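Local coordinates for protein phosphoserine phosphatase RsbX (Bacillus subtilis, PDB 3W42) that dephosphorylates the stressosome protein RsbS as a manganese-binding PPM-type serine phosphatase, and so acts as a negative regulator of the general stress factor sigma-B, at residues Cys25-Phe30 against Lys188-Tyr193; Asp35-Cys40 against Ile92-Phe97; Val42-Gly47 against His154-Asn159; Arg100-Cys105 against Lys139-Thr144. All coordinates share one frame; numbering follows the deposited sequence.

Contact 1: residues Cys25-Phe30 against Lys188-Tyr193; sequences CGDSFF and KDDLTY
Two aspartates reach across the gap between Cys25-Phe30 and Lys188-Tyr193, each gripping a polar group of the opposite segment. OD2 of Asp27 takes a hydrogen bond from Thr192 OG1 at 2.7 Å, received on its anti lone pair, the one turned away from OD1. In return Asp190 sends OD2 to the backbone N of Gly26 at 2.8 Å; the bond is nearly straight (161°), but the nitrogen sits well above the carboxylate plane. Both aspartates hold CG anti to their own carbonyl carbon, and the side chains slide past each other in opposite directions, their carboxylate planes 76° apart. Passing in this way, the carboxylates do not meet head on, although Asp27 OD1 and Asp190 OD2 remain 4.5 Å apart, a proximity of like charge that would probably raise the proton affinity of either group.

Two waters lie between the acids and probably ease that repulsion. Water 1 donates both to Asp27 OD1 and to Asp190 O, and water 2 lies 2.8 Å from Asp27 OD1 and 2.7 Å from Asp190 OD2. Cys25 SG packs on Asp190 CG at 3.8 Å, while the methyl CG2 of Thr192 comes obliquely to the ring of Phe29.

Farther out, Asp27 OD2 also accepts from Thr155 OG1, Asp190 OD1 from Lys19 N, and Gln16 NE2 bonds to Thr192 OG1. Asp189, next to Asp190 in the chain, is a manganese ligand through OD2. Strands 27-33 and 191-198 belong to different sheets, and the arrangement is that of the acidic metal centre set between the two beta sheets of the PPM (PP2C) phosphatase sandwich.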
loop_
_atom_site.group_PDB
_atom_site.type_symbol
_atom_site.label_atom_id
_atom_site.label_comp_id
_atom_site.label_asym_id
_atom_site.label_seq_id
_atom_site.Cartn_x
_atom_site.Cartn_y
_atom_site.Cartn_z
ATOM N N CYS A 25 -4.701 -9.326 -13.153
ATOM C CA CYS A 25 -4.242 -8.076 -12.499
ATOM C C CYS A 25 -2.750 -8.163 -12.300
ATOM O O CYS A 25 -2.201 -9.188 -11.862
ATOM C CB CYS A 25 -4.972 -7.948 -11.200
ATOM S SG CYS A 25 -4.786 -6.322 -10.445
ATOM N N GLY A 26 -2.052 -7.080 -12.592
ATOM C CA GLY A 26 -0.629 -6.975 -12.286
ATOM C C GLY A 26 -0.314 -6.402 -10.925
ATOM O O GLY A 26 0.864 -6.458 -10.538
ATOM N N ASP A 27 -1.300 -5.882 -10.223
ATOM C CA ASP A 27 -1.142 -5.363 -8.889
ATOM C C ASP A 27 -1.389 -6.492 -7.886
ATOM O O ASP A 27 -2.220 -7.371 -8.116
ATOM C CB ASP A 27 -2.136 -4.265 -8.543
ATOM C CG ASP A 27 -1.990 -2.889 -9.238
ATOM O OD1 ASP A 27 -1.030 -2.692 -9.989
ATOM O OD2 ASP A 27 -2.903 -2.053 -8.969
ATOM N N SER A 28 -0.785 -6.425 -6.723
ATOM C CA SER A 28 -1.124 -7.312 -5.625
ATOM C C SER A 28 -1.153 -6.496 -4.320
ATOM O O SER A 28 -0.650 -5.368 -4.213
ATOM C CB SER A 28 -0.218 -8.572 -5.564
ATOM O OG SER A 28 -0.157 -9.417 -6.691
ATOM N N PHE A 29 -1.773 -7.108 -3.299
ATOM C CA PHE A 29 -1.798 -6.538 -1.951
ATOM C C PHE A 29 -1.768 -7.647 -0.958
ATOM O O PHE A 29 -2.124 -8.777 -1.221
ATOM C CB PHE A 29 -2.999 -5.652 -1.747
ATOM C CG PHE A 29 -4.329 -6.460 -1.841
ATOM C CD1 PHE A 29 -4.842 -7.117 -0.756
ATOM C CD2 PHE A 29 -4.989 -6.572 -3.066
ATOM C CE1 PHE A 29 -5.987 -7.851 -0.858
ATOM C CE2 PHE A 29 -6.132 -7.310 -3.147
ATOM C CZ PHE A 29 -6.573 -7.982 -2.074
ATOM N N PHE A 30 -1.364 -7.286 0.250
ATOM C CA PHE A 30 -1.514 -8.157 1.419
ATOM C C PHE A 30 -1.895 -7.285 2.616
ATOM O O PHE A 30 -1.333 -6.171 2.776
ATOM C CB PHE A 30 -0.246 -8.964 1.736
ATOM C CG PHE A 30 -0.485 -9.889 2.888
ATOM C CD1 PHE A 30 -1.263 -11.001 2.713
ATOM C CD2 PHE A 30 -0.022 -9.604 4.162
ATOM C CE1 PHE A 30 -1.554 -11.828 3.834
ATOM C CE2 PHE A 30 -0.300 -10.397 5.221
ATOM C CZ PHE A 30 -1.060 -11.499 5.086
ATOM N N LYS A 188 -8.173 2.785 -16.718
ATOM C CA LYS A 188 -7.066 2.854 -17.633
ATOM C C LYS A 188 -5.870 1.941 -17.222
ATOM O O LYS A 188 -5.086 1.491 -18.069
ATOM C CB LYS A 188 -6.637 4.300 -17.736
ATOM C CG LYS A 188 -5.501 4.542 -18.521
ATOM C CD LYS A 188 -5.673 5.906 -19.198
ATOM C CE LYS A 188 -7.187 6.355 -19.346
ATOM N NZ LYS A 188 -8.204 5.300 -19.770
ATOM N N ASP A 189 -5.705 1.658 -15.949
ATOM C CA ASP A 189 -4.715 0.747 -15.457
ATOM C C ASP A 189 -5.389 -0.066 -14.351
ATOM O O ASP A 189 -6.435 0.321 -13.851
ATOM C CB ASP A 189 -3.500 1.531 -14.867
ATOM C CG ASP A 189 -2.298 0.665 -14.485
ATOM O OD1 ASP A 189 -2.224 -0.508 -14.943
ATOM O OD2 ASP A 189 -1.405 1.190 -13.768
ATOM N N ASP A 190 -4.756 -1.174 -13.925
ATOM C CA ASP A 190 -5.075 -1.773 -12.652
ATOM C C ASP A 190 -5.012 -0.717 -11.560
ATOM O O ASP A 190 -4.100 0.136 -11.567
ATOM C CB ASP A 190 -4.069 -2.867 -12.342
ATOM C CG ASP A 190 -4.031 -4.008 -13.386
ATOM O OD1 ASP A 190 -5.092 -4.347 -13.931
ATOM O OD2 ASP A 190 -2.939 -4.572 -13.560
ATOM N N LEU A 191 -5.954 -0.772 -10.653
ATOM C CA LEU A 191 -6.062 0.247 -9.587
ATOM C C LEU A 191 -6.258 -0.486 -8.297
ATOM O O LEU A 191 -7.256 -1.219 -8.128
ATOM C CB LEU A 191 -7.241 1.162 -9.906
ATOM C CG LEU A 191 -7.401 2.436 -9.114
ATOM C CD1 LEU A 191 -8.390 3.370 -9.804
ATOM C CD2 LEU A 191 -7.829 2.210 -7.711
ATOM N N THR A 192 -5.338 -0.281 -7.332
ATOM C CA THR A 192 -5.358 -0.881 -5.996
ATOM C C THR A 192 -5.139 0.162 -4.987
ATOM O O THR A 192 -4.203 0.974 -5.122
ATOM C CB THR A 192 -4.288 -1.992 -5.881
ATOM O OG1 THR A 192 -4.445 -2.933 -6.920
ATOM C CG2 THR A 192 -4.388 -2.703 -4.579
ATOM N N TYR A 193 -5.936 0.153 -3.916
ATOM C CA TYR A 193 -5.613 0.998 -2.771
ATOM C C TYR A 193 -6.029 0.313 -1.500
ATOM O O TYR A 193 -6.955 -0.492 -1.457
ATOM C CB TYR A 193 -6.208 2.433 -2.880
ATOM C CG TYR A 193 -7.691 2.563 -2.997
ATOM C CD1 TYR A 193 -8.530 2.485 -1.907
ATOM C CD2 TYR A 193 -8.272 2.831 -4.223
ATOM C CE1 TYR A 193 -9.914 2.672 -2.055
ATOM C CE2 TYR A 193 -9.625 3.040 -4.352
ATOM C CZ TYR A 193 -10.439 2.951 -3.296
ATOM O OH TYR A 193 -11.794 3.163 -3.476
HETATM O O HOH W 1 -1.366 -0.247 -11.218
HETATM O O HOH W 2 -0.592 -3.719 -12.513
#

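Contact 2: residues Asp35-Cys40 against Ile92-Phe97; sequences DKELIC and ILKINF
Strands 37-40 and 92-96 run antiparallel at 176°, with Leu38-Ile95 and Cys40-Leu93 as hydrogen-bonded pairs alternating with the non-hydrogen-bonded pairs Glu37-Asn96 and Ile39-Lys94. Beyond the Glu37-Asn96 pair, Phe97 N bonds to Lys36 O at 3.1 Å, the nitrogen lying above the carbonyl plane.

On the buried face Leu38 and Ile95 lie side by side, CD2 of the former against CD1 of the latter at 3.5 Å. CZ of Phe97 continues the row to Leu38 CB, and at the other end Cys40 SG rests 3.9 Å from Leu93 CB. Phe151 of strand 150-154, in the second sheet, touches Leu38, Leu93 and Ile95.

The other face combines apolar and charged groups. Ile39, with CG1 anti to its N, lays CD1 along Lys94 CG at 3.7 Å. Lys94 then bends at chi3 (61°) and chi4 (77°), bringing NZ to a long 4.0 Å salt bridge with Glu37 OE1. Waters 3 and 4 fill in this pairing, each donating to OE1 and accepting from NZ, which also bonds to Ala67 O. Water 5 ties the same OE1 to Asn96 ND2.

One face against the partner sheet and one toward helix 71-81 is the layering of the alpha-beta-beta-alpha sandwich.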
loop_
_atom_site.group_PDB
_atom_site.type_symbol
_atom_site.label_atom_id
_atom_site.label_comp_id
_atom_site.label_asym_id
_atom_site.label_seq_id
_atom_site.Cartn_x
_atom_site.Cartn_y
_atom_site.Cartn_z
ATOM N N ASP A 35 -4.808 -7.855 17.196
ATOM C CA ASP A 35 -5.091 -6.837 18.213
ATOM C C ASP A 35 -3.898 -5.966 18.512
ATOM O O ASP A 35 -4.048 -4.939 19.163
ATOM C CB ASP A 35 -5.586 -7.489 19.501
ATOM C CG ASP A 35 -6.861 -8.254 19.336
ATOM O OD1 ASP A 35 -7.726 -7.872 18.533
ATOM O OD2 ASP A 35 -7.027 -9.262 20.071
ATOM N N LYS A 36 -2.709 -6.402 18.085
ATOM C CA LYS A 36 -1.461 -5.741 18.429
ATOM C C LYS A 36 -0.845 -4.969 17.251
ATOM O O LYS A 36 -0.182 -3.948 17.475
ATOM C CB LYS A 36 -0.450 -6.721 18.987
ATOM C CG LYS A 36 -0.920 -7.315 20.362
ATOM C CD LYS A 36 -0.057 -8.491 20.926
ATOM C CE LYS A 36 1.533 -8.332 21.279
ATOM N NZ LYS A 36 2.101 -9.579 22.062
ATOM N N GLU A 37 -0.948 -5.454 16.023
ATOM C CA GLU A 37 -0.192 -4.919 14.918
ATOM C C GLU A 37 -0.870 -5.155 13.606
ATOM O O GLU A 37 -1.761 -5.990 13.444
ATOM C CB GLU A 37 1.208 -5.399 14.905
ATOM C CG GLU A 37 1.322 -6.800 14.678
ATOM C CD GLU A 37 2.725 -7.313 14.926
ATOM O OE1 GLU A 37 3.691 -6.650 14.827
ATOM O OE2 GLU A 37 2.897 -8.398 15.405
ATOM N N LEU A 38 -0.405 -4.380 12.623
ATOM C CA LEU A 38 -0.827 -4.443 11.194
ATOM C C LEU A 38 0.410 -4.684 10.374
ATOM O O LEU A 38 1.433 -4.022 10.605
ATOM C CB LEU A 38 -1.472 -3.088 10.720
ATOM C CG LEU A 38 -1.975 -2.992 9.284
ATOM C CD1 LEU A 38 -3.365 -3.674 9.267
ATOM C CD2 LEU A 38 -2.092 -1.552 8.654
ATOM N N ILE A 39 0.284 -5.483 9.317
ATOM C CA ILE A 39 1.181 -5.366 8.200
ATOM C C ILE A 39 0.367 -5.265 6.943
ATOM O O ILE A 39 -0.711 -5.860 6.783
ATOM C CB ILE A 39 2.143 -6.494 8.076
ATOM C CG1 ILE A 39 3.200 -6.138 7.027
ATOM C CG2 ILE A 39 1.445 -7.809 7.769
ATOM C CD1 ILE A 39 4.424 -6.931 7.144
ATOM N N CYS A 40 0.855 -4.452 6.052
ATOM C CA CYS A 40 0.203 -4.364 4.729
ATOM C C CYS A 40 1.236 -3.966 3.697
ATOM O O CYS A 40 2.296 -3.442 3.957
ATOM C CB CYS A 40 -1.066 -3.585 4.630
ATOM S SG CYS A 40 -0.704 -1.822 4.906
ATOM N N ILE A 92 5.633 -1.170 1.770
ATOM C CA ILE A 92 5.364 -2.028 2.902
ATOM C C ILE A 92 5.234 -1.170 4.160
ATOM O O ILE A 92 6.074 -0.319 4.442
ATOM C CB ILE A 92 6.480 -3.050 3.128
ATOM C CG1 ILE A 92 6.661 -3.892 1.846
ATOM C CG2 ILE A 92 6.105 -4.040 4.255
ATOM C CD1 ILE A 92 7.807 -4.949 1.960
ATOM N N LEU A 93 4.136 -1.364 4.896
ATOM C CA LEU A 93 3.775 -0.613 6.084
ATOM C C LEU A 93 3.535 -1.574 7.227
ATOM O O LEU A 93 2.754 -2.523 7.098
ATOM C CB LEU A 93 2.513 0.180 5.810
ATOM C CG LEU A 93 1.902 0.975 6.961
ATOM C CD1 LEU A 93 2.836 2.086 7.440
ATOM C CD2 LEU A 93 0.554 1.546 6.596
ATOM N N LYS A 94 4.115 -1.302 8.386
ATOM C CA LYS A 94 3.808 -1.996 9.635
ATOM C C LYS A 94 3.365 -0.977 10.662
ATOM O O LYS A 94 3.882 0.142 10.709
ATOM C CB LYS A 94 5.005 -2.795 10.140
ATOM C CG LYS A 94 5.254 -4.113 9.381
ATOM C CD LYS A 94 6.568 -4.805 9.744
ATOM C CE LYS A 94 6.656 -5.198 11.220
ATOM N NZ LYS A 94 5.896 -6.380 11.557
ATOM N N ILE A 95 2.416 -1.365 11.498
ATOM C CA ILE A 95 1.877 -0.514 12.554
ATOM C C ILE A 95 1.844 -1.286 13.843
ATOM O O ILE A 95 1.341 -2.392 13.899
ATOM C CB ILE A 95 0.501 0.058 12.222
ATOM C CG1 ILE A 95 0.463 0.693 10.845
ATOM C CG2 ILE A 95 0.076 0.960 13.364
ATOM C CD1 ILE A 95 -0.909 1.252 10.399
ATOM N N ASN A 96 2.361 -0.683 14.924
ATOM C CA ASN A 96 2.183 -1.200 16.271
ATOM C C ASN A 96 1.151 -0.297 16.991
ATOM O O ASN A 96 1.386 0.903 17.151
ATOM C CB ASN A 96 3.539 -1.199 17.039
ATOM C CG ASN A 96 3.308 -1.761 18.402
ATOM O OD1 ASN A 96 2.780 -1.103 19.288
ATOM N ND2 ASN A 96 3.648 -3.084 18.584
ATOM N N PHE A 97 0.031 -0.877 17.343
ATOM C CA PHE A 97 -1.074 -0.075 17.842
ATOM C C PHE A 97 -0.817 0.475 19.249
ATOM O O PHE A 97 -1.145 1.642 19.497
ATOM C CB PHE A 97 -2.402 -0.817 17.846
ATOM C CG PHE A 97 -2.777 -1.364 16.483
ATOM C CD1 PHE A 97 -2.773 -0.525 15.386
ATOM C CD2 PHE A 97 -3.157 -2.688 16.288
ATOM C CE1 PHE A 97 -3.188 -1.021 14.131
ATOM C CE2 PHE A 97 -3.516 -3.133 15.085
ATOM C CZ PHE A 97 -3.564 -2.322 14.013
HETATM O O HOH W 3 6.294 -7.143 14.137
HETATM O O HOH W 4 3.450 -4.893 12.354
HETATM O O HOH W 5 4.671 -4.448 16.292
#

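Contact 3: residues Val42-Gly47 against His154-Asn159; sequences VADGLG and HTDGLN
Asp44 and Asp156 meet tip to tip with their side chains crossing at about a right angle and their carboxylate planes 78° apart. Asp44 holds CG anti to its backbone N (chi1 -177°), whereas Asp156 has CG in the crowded position between N and carbonyl carbon (chi1 66°), which swings the acid back toward its partner. OD2 of Asp44 and OD1 of Asp156 thereby come within 2.9 Å, both ligating the manganese ion, as does Asp189.

Behind the acids, Val42 and Thr155 also cross at about a right angle. Their methyls touch unusually tightly, Val42 CG1 to Thr155 CG2 at 3.4 Å, and the same Thr155 methyl lies 4.1 Å from Asp44 CB. Thr155 OG1 is engaged by Asp27 and Thr192 N, while the backbone O of Thr155 accepts from Leu158 N, closing a type I turn, and from His154 ND1 at 2.9 Å.

Water 6 bridges the segments, donating to Asp44 OD2 and accepting from Asp156 N at 2.8 Å. Asp156 OD2 is held by Asn109 ND2, leaving OD1 to the metal. Two oxygens so close, neither bonded to the other, are consistent with two deprotonated carboxylates, whose repulsion is probably offset by the shared Mn(II) charge.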
loop_
_atom_site.group_PDB
_atom_site.type_symbol
_atom_site.label_atom_id
_atom_site.label_comp_id
_atom_site.label_asym_id
_atom_site.label_seq_id
_atom_site.Cartn_x
_atom_site.Cartn_y
_atom_site.Cartn_z
ATOM N N VAL A 42 1.430 -3.178 -0.835
ATOM C CA VAL A 42 0.861 -3.014 -2.165
ATOM C C VAL A 42 1.994 -3.047 -3.153
ATOM O O VAL A 42 3.029 -2.377 -2.922
ATOM C CB VAL A 42 0.016 -1.718 -2.285
ATOM C CG1 VAL A 42 -0.496 -1.537 -3.705
ATOM C CG2 VAL A 42 -1.135 -1.724 -1.236
ATOM N N ALA A 43 1.833 -3.743 -4.261
ATOM C CA ALA A 43 2.833 -3.835 -5.281
ATOM C C ALA A 43 2.236 -3.798 -6.668
ATOM O O ALA A 43 1.101 -4.252 -6.871
ATOM C CB ALA A 43 3.675 -5.141 -5.099
ATOM N N ASP A 44 2.993 -3.278 -7.619
ATOM C CA ASP A 44 2.582 -3.186 -9.029
ATOM C C ASP A 44 3.701 -3.814 -9.855
ATOM O O ASP A 44 4.817 -3.288 -9.926
ATOM C CB ASP A 44 2.351 -1.706 -9.381
ATOM C CG ASP A 44 1.861 -1.468 -10.791
ATOM O OD1 ASP A 44 1.859 -2.448 -11.584
ATOM O OD2 ASP A 44 1.479 -0.301 -11.113
ATOM N N GLY A 45 3.437 -4.957 -10.454
ATOM C CA GLY A 45 4.429 -5.630 -11.226
ATOM C C GLY A 45 4.775 -4.921 -12.535
ATOM O O GLY A 45 3.941 -4.308 -13.158
ATOM N N LEU A 46 6.043 -4.983 -12.894
ATOM C CA LEU A 46 6.470 -4.511 -14.199
ATOM C C LEU A 46 6.011 -5.508 -15.287
ATOM O O LEU A 46 5.572 -6.606 -14.985
ATOM C CB LEU A 46 7.960 -4.223 -14.259
ATOM C CG LEU A 46 8.371 -2.822 -13.753
ATOM C CD1 LEU A 46 8.147 -2.623 -12.237
ATOM C CD2 LEU A 46 9.819 -2.538 -14.140
ATOM N N GLY A 47 5.994 -5.012 -16.528
ATOM C CA GLY A 47 5.215 -5.616 -17.622
ATOM C C GLY A 47 3.745 -5.452 -17.322
ATOM O O GLY A 47 3.285 -4.397 -16.863
ATOM N N HIS A 154 -1.565 3.419 -2.478
ATOM C CA HIS A 154 -2.206 3.158 -3.775
ATOM C C HIS A 154 -1.221 2.990 -4.894
ATOM O O HIS A 154 -0.130 3.617 -4.925
ATOM C CB HIS A 154 -3.199 4.262 -4.107
ATOM C CG HIS A 154 -2.634 5.604 -4.407
ATOM N ND1 HIS A 154 -2.149 5.933 -5.655
ATOM C CD2 HIS A 154 -2.495 6.746 -3.676
ATOM C CE1 HIS A 154 -1.743 7.219 -5.625
ATOM N NE2 HIS A 154 -1.952 7.732 -4.432
ATOM N N THR A 155 -1.564 2.158 -5.863
ATOM C CA THR A 155 -0.831 2.046 -7.095
ATOM C C THR A 155 -1.080 3.251 -8.016
ATOM O O THR A 155 -2.019 4.045 -7.812
ATOM C CB THR A 155 -1.056 0.700 -7.796
ATOM O OG1 THR A 155 -2.431 0.638 -8.171
ATOM C CG2 THR A 155 -0.646 -0.484 -6.942
ATOM N N ASP A 156 -0.281 3.298 -9.054
ATOM C CA ASP A 156 -0.383 4.373 -10.039
ATOM C C ASP A 156 -1.645 4.381 -10.866
ATOM O O ASP A 156 -1.927 5.342 -11.518
ATOM C CB ASP A 156 0.879 4.396 -10.911
ATOM C CG ASP A 156 1.046 3.177 -11.792
ATOM O OD1 ASP A 156 0.212 2.260 -11.716
ATOM O OD2 ASP A 156 2.059 3.173 -12.560
ATOM N N GLY A 157 -2.458 3.351 -10.780
ATOM C CA GLY A 157 -3.761 3.361 -11.435
ATOM C C GLY A 157 -4.726 4.345 -10.794
ATOM O O GLY A 157 -5.716 4.679 -11.429
ATOM N N LEU A 158 -4.501 4.788 -9.554
ATOM C CA LEU A 158 -5.307 5.780 -8.903
ATOM C C LEU A 158 -4.574 7.141 -9.062
ATOM O O LEU A 158 -3.500 7.346 -8.542
ATOM C CB LEU A 158 -5.454 5.488 -7.420
ATOM C CG LEU A 158 -6.330 6.478 -6.671
ATOM C CD1 LEU A 158 -7.733 6.489 -7.077
ATOM C CD2 LEU A 158 -6.227 6.240 -5.176
ATOM N N ASN A 159 -5.239 8.042 -9.815
ATOM C CA ASN A 159 -4.693 9.344 -10.166
ATOM C C ASN A 159 -5.690 10.400 -9.659
ATOM O O ASN A 159 -6.742 10.627 -10.211
ATOM C CB ASN A 159 -4.516 9.465 -11.668
ATOM C CG ASN A 159 -3.876 10.769 -12.077
ATOM O OD1 ASN A 159 -3.433 11.582 -11.223
ATOM N ND2 ASN A 159 -3.809 10.996 -13.397
HETATM O O HOH W 6 1.971 1.624 -9.148
#

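Contact 4: residues Arg100-Cys105 against Lys139-Thr144; sequences RQFTYC and KTHTAT
Phe102 takes the crowded rotamer, CG between backbone N and carbonyl carbon (chi1 73°), while His141 holds CG anti to its N (chi1 -173°), and these different rotamers bring the two rings together diagonally across an antiparallel strand pair. The pair forms an edge of the five-stranded sheet in the PPM phosphatase sandwich, strand 140-144 being its outermost within the chain. Phe102-Ala143 and Tyr104-His141 are the hydrogen-bonded pairs; Phe102 N meets Ala143 O at 2.9 Å, nearly along the C=O axis.

Phe102 CE1 arrives at the edge of the His141 imidazole, 3.6 Å from CD2, the planes inclined at 37°. CE2 of the same phenyl packs on Ala143 CB at 3.8 Å. Leu93 and Ile95 of strand 88-96 touch the phenyl as well, and Phe122 stacks on His141.

On the other face, Thr103 and Thr142 lie side by side, CG2 of Thr103 being 3.5 Å from Thr142 OG1. Thr140 OG1 bonds to Glu72, on helix 71-81. At the start of strand 101-107, Arg100 and Gln101 both face Asn96 in a G1 bulge. Gln101 then stretches obliquely over the CG2 methyl of Thr142, and water 7 donates to its OE1 at 2.8 Å while lying 3.0 Å from Thr144 OG1.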
loop_
_atom_site.group_PDB
_atom_site.type_symbol
_atom_site.label_atom_id
_atom_site.label_comp_id
_atom_site.label_asym_id
_atom_site.label_seq_id
_atom_site.Cartn_x
_atom_site.Cartn_y
_atom_site.Cartn_z
ATOM N N ARG A 100 1.288 3.333 18.931
ATOM C CA ARG A 100 0.893 4.197 17.793
ATOM C C ARG A 100 2.119 4.544 16.982
ATOM O O ARG A 100 2.372 5.703 16.678
ATOM C CB ARG A 100 0.071 5.419 18.192
ATOM C CG ARG A 100 -1.295 5.059 18.745
ATOM C CD ARG A 100 -2.232 6.257 18.734
ATOM N NE ARG A 100 -3.601 5.976 19.140
ATOM C CZ ARG A 100 -4.038 5.960 20.382
ATOM N NH1 ARG A 100 -3.187 6.261 21.391
ATOM N NH2 ARG A 100 -5.272 5.679 20.650
ATOM N N GLN A 101 2.856 3.528 16.562
ATOM C CA GLN A 101 4.074 3.733 15.783
ATOM C C GLN A 101 3.909 3.014 14.433
ATOM O O GLN A 101 3.450 1.884 14.385
ATOM C CB GLN A 101 5.279 3.205 16.501
ATOM C CG GLN A 101 6.604 3.649 15.804
ATOM C CD GLN A 101 7.839 3.304 16.596
ATOM O OE1 GLN A 101 8.515 4.222 17.159
ATOM N NE2 GLN A 101 8.194 2.028 16.612
ATOM N N PHE A 102 4.331 3.656 13.351
ATOM C CA PHE A 102 4.413 2.978 12.090
ATOM C C PHE A 102 5.799 2.984 11.546
ATOM O O PHE A 102 6.609 3.878 11.843
ATOM C CB PHE A 102 3.379 3.559 11.084
ATOM C CG PHE A 102 3.692 4.908 10.531
ATOM C CD1 PHE A 102 4.450 5.073 9.405
ATOM C CD2 PHE A 102 3.198 6.038 11.175
ATOM C CE1 PHE A 102 4.693 6.265 8.885
ATOM C CE2 PHE A 102 3.421 7.322 10.640
ATOM C CZ PHE A 102 4.133 7.378 9.458
ATOM N N THR A 103 6.080 1.994 10.688
ATOM C CA THR A 103 7.330 1.913 9.989
ATOM C C THR A 103 6.963 1.647 8.484
ATOM O O THR A 103 6.018 0.911 8.181
ATOM C CB THR A 103 8.213 0.840 10.505
ATOM O OG1 THR A 103 7.529 -0.404 10.632
ATOM C CG2 THR A 103 8.874 1.219 11.844
ATOM N N TYR A 104 7.715 2.243 7.591
ATOM C CA TYR A 104 7.385 2.249 6.176
ATOM C C TYR A 104 8.608 2.206 5.336
ATOM O O TYR A 104 9.582 2.954 5.570
ATOM C CB TYR A 104 6.584 3.557 5.848
ATOM C CG TYR A 104 6.187 3.697 4.414
ATOM C CD1 TYR A 104 5.170 2.877 3.887
ATOM C CD2 TYR A 104 6.844 4.569 3.560
ATOM C CE1 TYR A 104 4.795 3.009 2.550
ATOM C CE2 TYR A 104 6.476 4.674 2.209
ATOM C CZ TYR A 104 5.444 3.884 1.730
ATOM O OH TYR A 104 5.041 3.943 0.422
ATOM N N CYS A 105 8.602 1.372 4.291
ATOM C CA CYS A 105 9.692 1.300 3.346
ATOM C C CYS A 105 9.093 1.022 1.982
ATOM O O CYS A 105 8.198 0.192 1.842
ATOM C CB CYS A 105 10.696 0.266 3.731
ATOM S SG CYS A 105 12.218 0.220 2.783
ATOM N N LYS A 139 15.293 3.335 2.341
ATOM C CA LYS A 139 14.979 4.369 3.305
ATOM C C LYS A 139 13.805 3.846 4.154
ATOM O O LYS A 139 12.796 3.442 3.572
ATOM C CB LYS A 139 14.672 5.687 2.557
ATOM C CG LYS A 139 14.041 6.726 3.281
ATOM C CD LYS A 139 14.931 7.168 4.404
ATOM C CE LYS A 139 14.257 8.307 5.194
ATOM N NZ LYS A 139 15.139 8.875 6.255
ATOM N N THR A 140 13.944 3.674 5.416
ATOM C CA THR A 140 12.848 3.327 6.257
ATOM C C THR A 140 12.431 4.508 7.077
ATOM O O THR A 140 13.276 5.159 7.738
ATOM C CB THR A 140 13.216 2.140 7.150
ATOM O OG1 THR A 140 13.472 1.011 6.319
ATOM C CG2 THR A 140 12.043 1.849 8.153
ATOM N N HIS A 141 11.150 4.784 7.132
ATOM C CA HIS A 141 10.579 5.852 7.987
ATOM C C HIS A 141 9.947 5.223 9.187
ATOM O O HIS A 141 9.227 4.222 9.102
ATOM C CB HIS A 141 9.494 6.668 7.242
ATOM C CG HIS A 141 8.943 7.888 7.959
ATOM N ND1 HIS A 141 9.640 9.062 7.979
ATOM C CD2 HIS A 141 7.772 8.127 8.617
ATOM C CE1 HIS A 141 8.942 9.973 8.641
ATOM N NE2 HIS A 141 7.794 9.448 9.007
ATOM N N THR A 142 10.202 5.805 10.340
ATOM C CA THR A 142 9.602 5.400 11.615
ATOM C C THR A 142 8.994 6.635 12.257
ATOM O O THR A 142 9.702 7.612 12.421
ATOM C CB THR A 142 10.712 4.809 12.573
ATOM O OG1 THR A 142 11.371 3.736 11.903
ATOM C CG2 THR A 142 10.129 4.365 13.900
ATOM N N ALA A 143 7.729 6.608 12.631
ATOM C CA ALA A 143 7.082 7.739 13.221
ATOM C C ALA A 143 5.932 7.302 14.092
ATOM O O ALA A 143 5.360 6.260 13.931
ATOM C CB ALA A 143 6.640 8.727 12.165
ATOM N N THR A 144 5.521 8.209 14.975
ATOM C CA THR A 144 4.312 8.057 15.787
ATOM C C THR A 144 3.154 8.691 15.055
ATOM O O THR A 144 3.293 9.758 14.480
ATOM C CB THR A 144 4.575 8.756 17.140
ATOM O OG1 THR A 144 5.725 8.130 17.719
ATOM C CG2 THR A 144 3.421 8.668 18.114
HETATM O O HOH W 7 8.277 6.974 16.623
#

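Burial and chemistry change together across the four contacts. Contacts 1 and 3, with centres about 5 Å apart, are buried and join the two sheets through acids, water and metal rather than paired strands; Asp44, Asp156 and Asp189 from them together supply the aspartate ligands of one manganese ion. Contacts 2 and 4 are partly buried strand pairs within one sheet, carried by backbone hydrogen bonds, and they adjoin where Lys94 O meets Thr103 N. Contacts 2 and 3 share strand 37-45, which thus pairs at its beginning and supplies a metal ligand near its end. Contact 4, at the sheet margin, is the most distant from the chain's centre.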